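Local coordinates for protein methylocystis parvus OBBP MbnE (Methylocystis parvus OBBP, PDB 5ICQ) that probably binds the copper-chelating peptide methanobactin in the periplasm, as a solute-binding protein of the methanobactin transport machinery, at residues S76-N81 against E211-A216. Sequence-based numbering, arbitrary orientation.
Sequences SLNPFN and ERFSDA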
loop_
_atom_site.group_PDB
_atom_site.type_symbol
_atom_site.label_atom_id
_atom_site.label_comp_id
_atom_site.label_asym_id
_atom_site.label_seq_id
_atom_site.Cartn_x
_atom_site.Cartn_y
_atom_site.Cartn_z
ATOM N N SER A 76 -11.058 6.348 18.720
ATOM C CA SER A 76 -10.875 5.002 19.236
ATOM C C SER A 76 -9.390 4.694 19.325
ATOM O O SER A 76 -8.589 5.196 18.531
ATOM C CB SER A 76 -11.554 3.964 18.343
ATOM O OG SER A 76 -11.413 2.658 18.880
ATOM N N LEU A 77 -9.032 3.860 20.302
ATOM C CA LEU A 77 -7.671 3.356 20.425
ATOM C C LEU A 77 -7.581 1.881 20.047
ATOM O O LEU A 77 -6.634 1.194 20.450
ATOM C CB LEU A 77 -7.147 3.591 21.844
ATOM C CG LEU A 77 -7.124 5.061 22.250
ATOM C CD1 LEU A 77 -6.566 5.252 23.658
ATOM C CD2 LEU A 77 -6.328 5.878 21.235
ATOM N N ASN A 78 -8.548 1.382 19.268
ATOM C CA ASN A 78 -8.550 -0.005 18.807
ATOM C C ASN A 78 -8.352 -0.013 17.300
ATOM O O ASN A 78 -9.299 0.271 16.543
ATOM C CB ASN A 78 -9.857 -0.718 19.182
ATOM C CG ASN A 78 -9.846 -2.203 18.815
ATOM O OD1 ASN A 78 -8.914 -2.698 18.181
ATOM N ND2 ASN A 78 -10.903 -2.918 19.216
ATOM N N PRO A 79 -7.151 -0.324 16.810
ATOM C CA PRO A 79 -6.917 -0.344 15.363
ATOM C C PRO A 79 -7.331 -1.632 14.679
ATOM O O PRO A 79 -7.129 -1.753 13.470
ATOM C CB PRO A 79 -5.393 -0.146 15.261
ATOM C CG PRO A 79 -4.857 -0.728 16.530
ATOM C CD PRO A 79 -5.910 -0.500 17.590
ATOM N N PHE A 80 -7.893 -2.603 15.403
ATOM C CA PHE A 80 -8.077 -3.929 14.849
ATOM C C PHE A 80 -9.530 -4.310 14.620
ATOM O O PHE A 80 -9.777 -5.385 14.068
ATOM C CB PHE A 80 -7.434 -4.981 15.767
ATOM C CG PHE A 80 -6.010 -4.685 16.110
ATOM C CD1 PHE A 80 -5.062 -4.542 15.109
ATOM C CD2 PHE A 80 -5.613 -4.557 17.432
ATOM C CE1 PHE A 80 -3.742 -4.265 15.419
ATOM C CE2 PHE A 80 -4.298 -4.293 17.747
ATOM C CZ PHE A 80 -3.364 -4.138 16.752
ATOM N N ASN A 81 -10.493 -3.499 15.064
ATOM C CA ASN A 81 -11.896 -3.782 14.781
ATOM C C ASN A 81 -12.292 -3.123 13.462
ATOM O O ASN A 81 -11.522 -2.373 12.856
ATOM C CB ASN A 81 -12.804 -3.330 15.937
ATOM C CG ASN A 81 -12.757 -1.820 16.205
ATOM O OD1 ASN A 81 -12.155 -1.041 15.461
ATOM N ND2 ASN A 81 -13.419 -1.403 17.289
ATOM N N GLU A 211 -16.305 -8.269 24.684
ATOM C CA GLU A 211 -17.594 -7.699 24.288
ATOM C C GLU A 211 -17.465 -6.237 23.865
ATOM O O GLU A 211 -18.273 -5.757 23.060
ATOM C CB GLU A 211 -18.607 -7.852 25.426
ATOM C CG GLU A 211 -19.398 -9.160 25.374
ATOM C CD GLU A 211 -18.566 -10.374 25.709
ATOM O OE1 GLU A 211 -17.686 -10.262 26.590
ATOM O OE2 GLU A 211 -18.786 -11.438 25.084
ATOM N N ARG A 212 -16.469 -5.515 24.396
ATOM C CA ARG A 212 -16.207 -4.129 24.008
ATOM C C ARG A 212 -15.417 -4.007 22.710
ATOM O O ARG A 212 -15.281 -2.890 22.195
ATOM C CB ARG A 212 -15.419 -3.391 25.102
ATOM C CG ARG A 212 -16.193 -2.872 26.298
ATOM C CD ARG A 212 -17.283 -1.851 25.935
ATOM N NE ARG A 212 -16.830 -0.542 25.448
ATOM C CZ ARG A 212 -16.178 0.366 26.181
ATOM N NH1 ARG A 212 -15.860 0.113 27.446
ATOM N NH2 ARG A 212 -15.832 1.535 25.645
ATOM N N PHE A 213 -14.904 -5.118 22.171
ATOM C CA PHE A 213 -13.959 -5.052 21.056
ATOM C C PHE A 213 -14.535 -4.303 19.858
ATOM O O PHE A 213 -13.815 -3.567 19.171
ATOM C CB PHE A 213 -13.537 -6.468 20.650
ATOM C CG PHE A 213 -12.461 -6.506 19.596
ATOM C CD1 PHE A 213 -11.133 -6.317 19.939
ATOM C CD2 PHE A 213 -12.779 -6.747 18.267
ATOM C CE1 PHE A 213 -10.134 -6.360 18.970
ATOM C CE2 PHE A 213 -11.792 -6.797 17.297
ATOM C CZ PHE A 213 -10.471 -6.602 17.648
ATOM N N SER A 214 -15.829 -4.464 19.593
ATOM C CA SER A 214 -16.429 -3.838 18.421
ATOM C C SER A 214 -16.831 -2.384 18.641
ATOM O O SER A 214 -17.299 -1.741 17.694
ATOM C CB SER A 214 -17.655 -4.641 17.981
ATOM O OG SER A 214 -18.523 -4.840 19.087
ATOM N N ASP A 215 -16.678 -1.854 19.850
ATOM C CA ASP A 215 -17.027 -0.472 20.149
ATOM C C ASP A 215 -15.822 0.431 19.889
ATOM O O ASP A 215 -14.675 -0.023 19.830
ATOM C CB ASP A 215 -17.488 -0.352 21.614
ATOM C CG ASP A 215 -18.174 0.985 21.937
ATOM O OD1 ASP A 215 -18.652 1.683 21.015
ATOM O OD2 ASP A 215 -18.244 1.334 23.139
ATOM N N ALA A 216 -16.097 1.721 19.711
ATOM C CA ALA A 216 -15.046 2.733 19.738
ATOM C C ALA A 216 -14.691 3.015 21.195
ATOM O O ALA A 216 -15.557 3.409 21.983
ATOM C CB ALA A 216 -15.508 4.006 19.030
HETATM O O HOH W 1 -12.663 -1.453 21.070
#
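N81 and F213 show how a side-chain amide can join two loops. N81 ND2 donates to F213 O at 2.9 Å, in the plane of that carbonyl (N-H...O 149°); CG of N81, lying between its own backbone N and carbonyl carbon (chi1 62°), swings the amide over to the type I turn R212–D215. N78 ND2 lies 3.0 Å from the same oxygen, and donates to a water, which in turn donates to D215 O, so the direct bond from N81 is joined by a water-mediated one from N78.

The N78 side chain is anchored through OD1, which accepts from F80 N in an Asx turn; its backbone N donates to S76 OG in an ST turn. Within the facing turn, R212 NE forms a salt bridge with D215 OD2.

The F213 ring gathers the remaining contacts: the polar N78 ND2 sits 3.4 Å above one face, offset toward the rim, with amide and ring planes 67° apart, while the apolar contact is F80 CB against F213 CZ at 3.9 Å. An alanine in place of F213 would probably leave N78 ND2 without the ring face beneath it and open a gap beside F80 CB.

Beyond this ring lies helix 145-158, whose L154, L155 and K158 touch F213; the two loops, following strand 65-71 and preceding strand 227-233, thus meet beside that helix, and L77 pairs with T217 through the backbone.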